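Local coordinates for protein porin B (Pseudomonas putida, PDB 4GEY) that probably lets sugars such as glucose cross the outer membrane, as a channel of the carbohydrate-selective OprB porin family, at residues Q133-Q138 / D146-R151; A76-Q81 / A89-A94. The protein carries 2 engineered substitutions. All coordinates share one frame; numbering follows the deposited sequence.

Interaction 1: residues Q133-Q138 / D146-R151. With C8E ((hydroxyethyloxy)tri(ethyloxy)octane), chain G.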
loop_
_atom_site.group_PDB
_atom_site.type_symbol
_atom_site.label_atom_id
_atom_site.label_comp_id
_atom_site.label_asym_id
_atom_site.label_seq_id
_atom_site.Cartn_x
_atom_site.Cartn_y
_atom_site.Cartn_z
ATOM N N GLN A 133 6.448 -1.572 -13.399
ATOM C CA GLN A 133 5.385 -1.249 -14.350
ATOM C C GLN A 133 5.872 -1.473 -15.767
ATOM O O GLN A 133 7.001 -1.108 -16.114
ATOM C CB GLN A 133 4.932 0.214 -14.240
ATOM C CG GLN A 133 4.209 0.618 -12.963
ATOM C CD GLN A 133 3.959 2.119 -12.910
ATOM O OE1 GLN A 133 4.706 2.917 -13.494
ATOM N NE2 GLN A 133 2.895 2.509 -12.225
HETATM N N MSE A 134 5.008 -2.071 -16.582
HETATM C CA MSE A 134 5.220 -2.146 -18.024
HETATM C C MSE A 134 3.878 -2.344 -18.691
HETATM O O MSE A 134 3.377 -3.461 -18.788
HETATM C CB MSE A 134 6.145 -3.286 -18.410
HETATM C CG MSE A 134 6.418 -3.344 -19.912
HETATM SE SE MSE A 134 7.548 -4.883 -20.371
HETATM C CE MSE A 134 6.258 -6.353 -20.173
ATOM N N TRP A 135 3.280 -1.254 -19.141
ATOM C CA TRP A 135 1.951 -1.356 -19.679
ATOM C C TRP A 135 1.619 -0.353 -20.762
ATOM O O TRP A 135 2.156 0.751 -20.806
ATOM C CB TRP A 135 0.911 -1.313 -18.560
ATOM C CG TRP A 135 0.977 -0.163 -17.578
ATOM C CD1 TRP A 135 1.357 -0.233 -16.265
ATOM C CD2 TRP A 135 0.594 1.200 -17.804
ATOM N NE1 TRP A 135 1.251 1.003 -15.670
ATOM C CE2 TRP A 135 0.785 1.898 -16.593
ATOM C CE3 TRP A 135 0.127 1.901 -18.911
ATOM C CZ2 TRP A 135 0.525 3.253 -16.463
ATOM C CZ3 TRP A 135 -0.129 3.249 -18.774
ATOM C CH2 TRP A 135 0.074 3.908 -17.563
ATOM N N ILE A 136 0.725 -0.774 -21.645
ATOM C CA ILE A 136 0.211 0.072 -22.703
ATOM C C ILE A 136 -1.255 0.328 -22.385
ATOM O O ILE A 136 -1.927 -0.514 -21.788
ATOM C CB ILE A 136 0.391 -0.602 -24.077
ATOM C CG1 ILE A 136 -0.132 0.281 -25.205
ATOM C CG2 ILE A 136 -0.279 -1.963 -24.105
ATOM C CD1 ILE A 136 0.067 -0.338 -26.575
ATOM N N LYS A 137 -1.742 1.505 -22.746
ATOM C CA LYS A 137 -3.110 1.885 -22.421
ATOM C C LYS A 137 -3.752 2.686 -23.550
ATOM O O LYS A 137 -3.119 3.569 -24.105
ATOM C CB LYS A 137 -3.119 2.707 -21.134
ATOM C CG LYS A 137 -4.471 3.296 -20.786
ATOM C CD LYS A 137 -4.493 3.769 -19.350
ATOM C CE LYS A 137 -4.121 5.213 -19.239
ATOM N NZ LYS A 137 -3.730 5.483 -17.837
ATOM N N GLN A 138 -5.000 2.381 -23.895
ATOM C CA GLN A 138 -5.695 3.179 -24.902
ATOM C C GLN A 138 -7.128 3.538 -24.484
ATOM O O GLN A 138 -7.841 2.728 -23.891
ATOM C CB GLN A 138 -5.669 2.477 -26.269
ATOM C CG GLN A 138 -6.098 3.370 -27.439
ATOM C CD GLN A 138 -5.805 2.756 -28.810
ATOM O OE1 GLN A 138 -6.220 1.635 -29.114
ATOM N NE2 GLN A 138 -5.080 3.498 -29.644
ATOM N N ASP A 146 -11.625 2.861 -21.264
ATOM C CA ASP A 146 -10.203 2.924 -20.994
ATOM C C ASP A 146 -9.650 1.504 -20.863
ATOM O O ASP A 146 -9.934 0.819 -19.889
ATOM C CB ASP A 146 -9.992 3.723 -19.701
ATOM C CG ASP A 146 -8.551 4.147 -19.486
ATOM O OD1 ASP A 146 -7.640 3.341 -19.764
ATOM O OD2 ASP A 146 -8.330 5.287 -19.018
ATOM N N VAL A 147 -8.866 1.058 -21.841
ATOM C CA VAL A 147 -8.254 -0.270 -21.768
ATOM C C VAL A 147 -6.758 -0.219 -21.475
ATOM O O VAL A 147 -6.019 0.521 -22.120
ATOM C CB VAL A 147 -8.532 -1.120 -23.032
ATOM C CG1 VAL A 147 -7.812 -2.458 -22.951
ATOM C CG2 VAL A 147 -10.016 -1.358 -23.179
ATOM N N LYS A 148 -6.326 -1.022 -20.502
ATOM C CA LYS A 148 -4.952 -1.017 -20.006
ATOM C C LYS A 148 -4.433 -2.439 -19.817
ATOM O O LYS A 148 -5.055 -3.246 -19.125
ATOM C CB LYS A 148 -4.897 -0.275 -18.672
ATOM C CG LYS A 148 -3.519 -0.202 -18.006
ATOM C CD LYS A 148 -3.667 0.409 -16.612
ATOM C CE LYS A 148 -2.351 0.508 -15.879
ATOM N NZ LYS A 148 -2.501 1.286 -14.623
ATOM N N PHE A 149 -3.286 -2.743 -20.418
ATOM C CA PHE A 149 -2.753 -4.106 -20.410
ATOM C C PHE A 149 -1.240 -4.131 -20.184
ATOM O O PHE A 149 -0.517 -3.283 -20.701
ATOM C CB PHE A 149 -3.089 -4.822 -21.725
ATOM C CG PHE A 149 -2.356 -6.123 -21.906
ATOM C CD1 PHE A 149 -2.800 -7.282 -21.272
ATOM C CD2 PHE A 149 -1.209 -6.192 -22.695
ATOM C CE1 PHE A 149 -2.116 -8.490 -21.428
ATOM C CE2 PHE A 149 -0.517 -7.399 -22.854
ATOM C CZ PHE A 149 -0.968 -8.546 -22.222
ATOM N N GLY A 150 -0.764 -5.118 -19.430
ATOM C CA GLY A 150 0.659 -5.290 -19.234
ATOM C C GLY A 150 1.000 -5.766 -17.836
ATOM O O GLY A 150 0.390 -6.709 -17.329
ATOM N N ARG A 151 1.980 -5.123 -17.207
ATOM C CA ARG A 151 2.363 -5.498 -15.853
ATOM C C ARG A 151 2.300 -4.330 -14.876
ATOM O O ARG A 151 2.891 -3.280 -15.119
ATOM C CB ARG A 151 3.756 -6.125 -15.815
ATOM C CG ARG A 151 3.857 -7.513 -16.414
ATOM C CD ARG A 151 5.270 -8.080 -16.240
ATOM N NE ARG A 151 5.491 -8.618 -14.900
ATOM C CZ ARG A 151 5.267 -9.887 -14.557
ATOM N NH1 ARG A 151 4.809 -10.749 -15.457
ATOM N NH2 ARG A 151 5.498 -10.303 -13.315
HETATM C C1 C8E G . -4.740 -1.918 -25.390
HETATM C C2 C8E G . -3.610 -1.599 -26.366
HETATM C C3 C8E G . -4.125 -1.215 -27.751
HETATM C C4 C8E G . -3.006 -0.589 -28.586
HETATM C C5 C8E G . -3.198 -0.789 -30.094
HETATM C C6 C8E G . -3.204 0.555 -30.819
HETATM C C7 C8E G . -3.442 0.429 -32.319
HETATM C C8 C8E G . -2.151 0.600 -33.115
HETATM O O9 C8E G . -2.434 0.777 -34.493
HETATM C C10 C8E G . -3.088 2.005 -34.740
HETATM C C11 C8E G . -3.096 2.325 -36.227
HETATM O O12 C8E G . -3.590 3.637 -36.399
#
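In the antiparallel beta hairpin formed by strands 129-140 and 145-149 of the porin's beta-barrel wall, Trp-135 and Lys-148 make the main side-chain contact. Lys-148 CE lies over the centre of one face of the indole, 3.5 Å from Trp-135 CE2, a CH-pi contact only 9° off the normal of the five-membered ring. Lys-148 NZ follows as a cation-pi partner 4.1 Å from the centroid of the same Trp-135 ring, and the charge is shared with salt bridges to Glu-156 and Asp-157. A chi1 of 53° puts Trp-135 CG between its backbone N and carbonyl carbon, and chi2 sets the turn of the ring, while the lysine reaches it with a fully extended chain. At the ring's edge, in its plane, sits Arg-151 O.

Six backbone bonds stitch the strands together, in reciprocal pairs Met-134 with Arg-151, Ile-136 with Phe-149 and Gln-138 with Val-147. Between the first two pairs Gly-150, where the chain turns a corner, faces Trp-135; at its backbone angles a CB would be jammed against the carbonyl O of Phe-149. Next to Lys-148 on the same face, Lys-137 CD passes 3.2 Å from Asp-146 OD1. That is a contact of the aliphatic chain, since Lys-137 NZ stays 4.8 Å from Asp-146 OD2, and OD1 has its salt bridge with Arg-194.

Ile-136, Gln-138 and Val-147, on the face that also bears Met-134, Phe-149 and Arg-151, touch detergent, consistent with the lipid-facing side of the barrel. The octyl tail of the bound C8E runs past Val-147 CG1 and merely packs against Gln-138 OE1, which hydrogen-bonds Tyr-140 OH. Ile-136 CD1 approaches C8E C4 to 3.7 Å.

Interaction 2: residues A76-Q81 / A89-A94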
loop_
_atom_site.group_PDB
_atom_site.type_symbol
_atom_site.label_atom_id
_atom_site.label_comp_id
_atom_site.label_asym_id
_atom_site.label_seq_id
_atom_site.Cartn_x
_atom_site.Cartn_y
_atom_site.Cartn_z
ATOM N N ALA A 76 9.631 5.614 -17.425
ATOM C CA ALA A 76 9.537 6.146 -18.777
ATOM C C ALA A 76 8.078 6.168 -19.222
ATOM O O ALA A 76 7.431 5.126 -19.325
ATOM C CB ALA A 76 10.381 5.327 -19.732
ATOM N N HIS A 77 7.570 7.369 -19.469
ATOM C CA HIS A 77 6.161 7.581 -19.775
ATOM C C HIS A 77 6.025 8.053 -21.211
ATOM O O HIS A 77 6.461 9.150 -21.557
ATOM C CB HIS A 77 5.601 8.645 -18.844
ATOM C CG HIS A 77 4.111 8.642 -18.740
ATOM N ND1 HIS A 77 3.337 7.578 -19.154
ATOM C CD2 HIS A 77 3.248 9.569 -18.261
ATOM C CE1 HIS A 77 2.064 7.850 -18.934
ATOM N NE2 HIS A 77 1.982 9.052 -18.392
ATOM N N LEU A 78 5.415 7.230 -22.054
ATOM C CA LEU A 78 5.369 7.551 -23.470
ATOM C C LEU A 78 3.979 7.936 -23.969
ATOM O O LEU A 78 2.997 7.206 -23.789
ATOM C CB LEU A 78 5.943 6.405 -24.299
ATOM C CG LEU A 78 7.467 6.343 -24.461
ATOM C CD1 LEU A 78 8.205 6.353 -23.122
ATOM C CD2 LEU A 78 7.840 5.107 -25.291
ATOM N N ASP A 79 3.910 9.108 -24.586
ATOM C CA ASP A 79 2.717 9.547 -25.288
ATOM C C ASP A 79 2.754 8.884 -26.672
ATOM O O ASP A 79 3.379 9.406 -27.601
ATOM C CB ASP A 79 2.739 11.075 -25.403
ATOM C CG ASP A 79 1.453 11.647 -25.969
ATOM O OD1 ASP A 79 0.901 11.072 -26.928
ATOM O OD2 ASP A 79 0.994 12.688 -25.452
ATOM N N LEU A 80 2.096 7.734 -26.811
ATOM C CA LEU A 80 2.164 6.978 -28.062
ATOM C C LEU A 80 1.413 7.635 -29.226
ATOM O O LEU A 80 1.514 7.186 -30.375
ATOM C CB LEU A 80 1.672 5.545 -27.871
ATOM C CG LEU A 80 2.500 4.632 -26.973
ATOM C CD1 LEU A 80 1.891 3.235 -26.972
ATOM C CD2 LEU A 80 3.944 4.604 -27.415
ATOM N N GLN A 81 0.658 8.691 -28.941
ATOM C CA GLN A 81 -0.052 9.376 -30.008
ATOM C C GLN A 81 0.908 10.275 -30.767
ATOM O O GLN A 81 0.842 10.359 -31.994
ATOM C CB GLN A 81 -1.223 10.196 -29.481
ATOM C CG GLN A 81 -2.101 10.714 -30.599
ATOM C CD GLN A 81 -3.204 11.630 -30.115
ATOM O OE1 GLN A 81 -4.043 11.244 -29.289
ATOM N NE2 GLN A 81 -3.209 12.861 -30.624
ATOM N N ALA A 89 -3.019 6.790 -26.725
ATOM C CA ALA A 89 -2.370 5.602 -26.228
ATOM C C ALA A 89 -1.206 6.067 -25.365
ATOM O O ALA A 89 -0.674 7.153 -25.574
ATOM C CB ALA A 89 -1.878 4.745 -27.382
ATOM N N GLU A 90 -0.837 5.254 -24.384
ATOM C CA GLU A 90 0.250 5.568 -23.467
ATOM C C GLU A 90 1.005 4.293 -23.160
ATOM O O GLU A 90 0.395 3.234 -23.017
ATOM C CB GLU A 90 -0.280 6.131 -22.145
ATOM C CG GLU A 90 -1.244 7.286 -22.273
ATOM C CD GLU A 90 -1.801 7.720 -20.934
ATOM O OE1 GLU A 90 -1.200 7.366 -19.892
ATOM O OE2 GLU A 90 -2.843 8.411 -20.924
ATOM N N PHE A 91 2.328 4.395 -23.060
ATOM C CA PHE A 91 3.139 3.299 -22.551
ATOM C C PHE A 91 3.864 3.761 -21.304
ATOM O O PHE A 91 4.303 4.913 -21.217
ATOM C CB PHE A 91 4.153 2.817 -23.590
ATOM C CG PHE A 91 5.070 1.730 -23.086
ATOM C CD1 PHE A 91 4.664 0.401 -23.095
ATOM C CD2 PHE A 91 6.334 2.037 -22.606
ATOM C CE1 PHE A 91 5.500 -0.600 -22.631
ATOM C CE2 PHE A 91 7.172 1.046 -22.144
ATOM C CZ PHE A 91 6.756 -0.277 -22.155
ATOM N N LYS A 92 4.003 2.863 -20.339
ATOM C CA LYS A 92 4.731 3.203 -19.126
ATOM C C LYS A 92 5.689 2.104 -18.705
ATOM O O LYS A 92 5.296 0.952 -18.557
ATOM C CB LYS A 92 3.768 3.517 -17.994
ATOM C CG LYS A 92 4.466 3.823 -16.694
ATOM C CD LYS A 92 5.350 5.047 -16.815
ATOM C CE LYS A 92 6.037 5.341 -15.489
ATOM N NZ LYS A 92 5.051 5.580 -14.414
ATOM N N LEU A 93 6.951 2.465 -18.526
ATOM C CA LEU A 93 7.938 1.535 -17.997
ATOM C C LEU A 93 8.447 2.057 -16.649
ATOM O O LEU A 93 8.868 3.213 -16.538
ATOM C CB LEU A 93 9.080 1.333 -19.004
ATOM C CG LEU A 93 10.332 0.566 -18.564
ATOM C CD1 LEU A 93 10.000 -0.690 -17.767
ATOM C CD2 LEU A 93 11.203 0.217 -19.762
ATOM N N ALA A 94 8.378 1.211 -15.622
ATOM C CA ALA A 94 8.909 1.572 -14.314
ATOM C C ALA A 94 9.732 0.447 -13.722
ATOM O O ALA A 94 9.289 -0.697 -13.682
ATOM C CB ALA A 94 7.805 1.964 -13.359
#
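His-77 and Glu-90 cross obliquely on one face of an antiparallel strand pair in the porin's beta-barrel wall, with imidazole and carboxylate planes 71° apart. Glu-90 OE1 comes to the ring's edge, 3.4 Å from His-77 CE1, and the carbonyl O of Phe-91 lies at the edge too, near ND1. Lys-92, opposite His-77, crosses that side chain at about a right angle. Bent at chi2 (62°), the lysine brings its CD to 3.3 Å from Ala-76 O, and its NZ hydrogen-bonds Gln-133 OE1 on the next strand. An alanine in place of Lys-92 would probably leave Gln-133 OE1 without this donor and open a gap beside His-77 and Ala-76 O.

The other face bears Ala-76, Leu-78, Phe-91 and Leu-93, all apolar, and Leu-78 and Phe-91 meet there through their CB atoms. Four backbone bonds join Ala-76 with Leu-93 and Leu-78 with Phe-91. Where strand 66-79 gives way to helix 80-83, Asp-79 is the N-cap, its OD1 accepting a weak bond from Gln-81 N. From the start of the helix Leu-80 packs its CD1 against Phe-91 CB. Leu-80 N donates to Ala-89 O from above the carbonyl plane, and Leu-80 CB sits 3.7 Å from Ala-89 CB.

Along the chain interaction 2 comes first, complete by residue 94, and interaction 1 follows from residue 133; their centres lie about 9 Å apart on the same side of the barrel. Strands 89-100 and 129-140 are neighbours, so the order across the wall is 66-79, 89-100, 129-140, 145-149, each antiparallel to the next. Probable backbone hydrogen bonds close the seam, Gln-133 O to Ala-94 N at 2.7 Å and Lys-137 N to Glu-90 O at 2.8 Å. Side chains also pack over it, Phe-91 on Met-134 and Lys-92 on Trp-135. The four strands are thus consecutive staves of the wall, which in a porin separates the channel from the membrane.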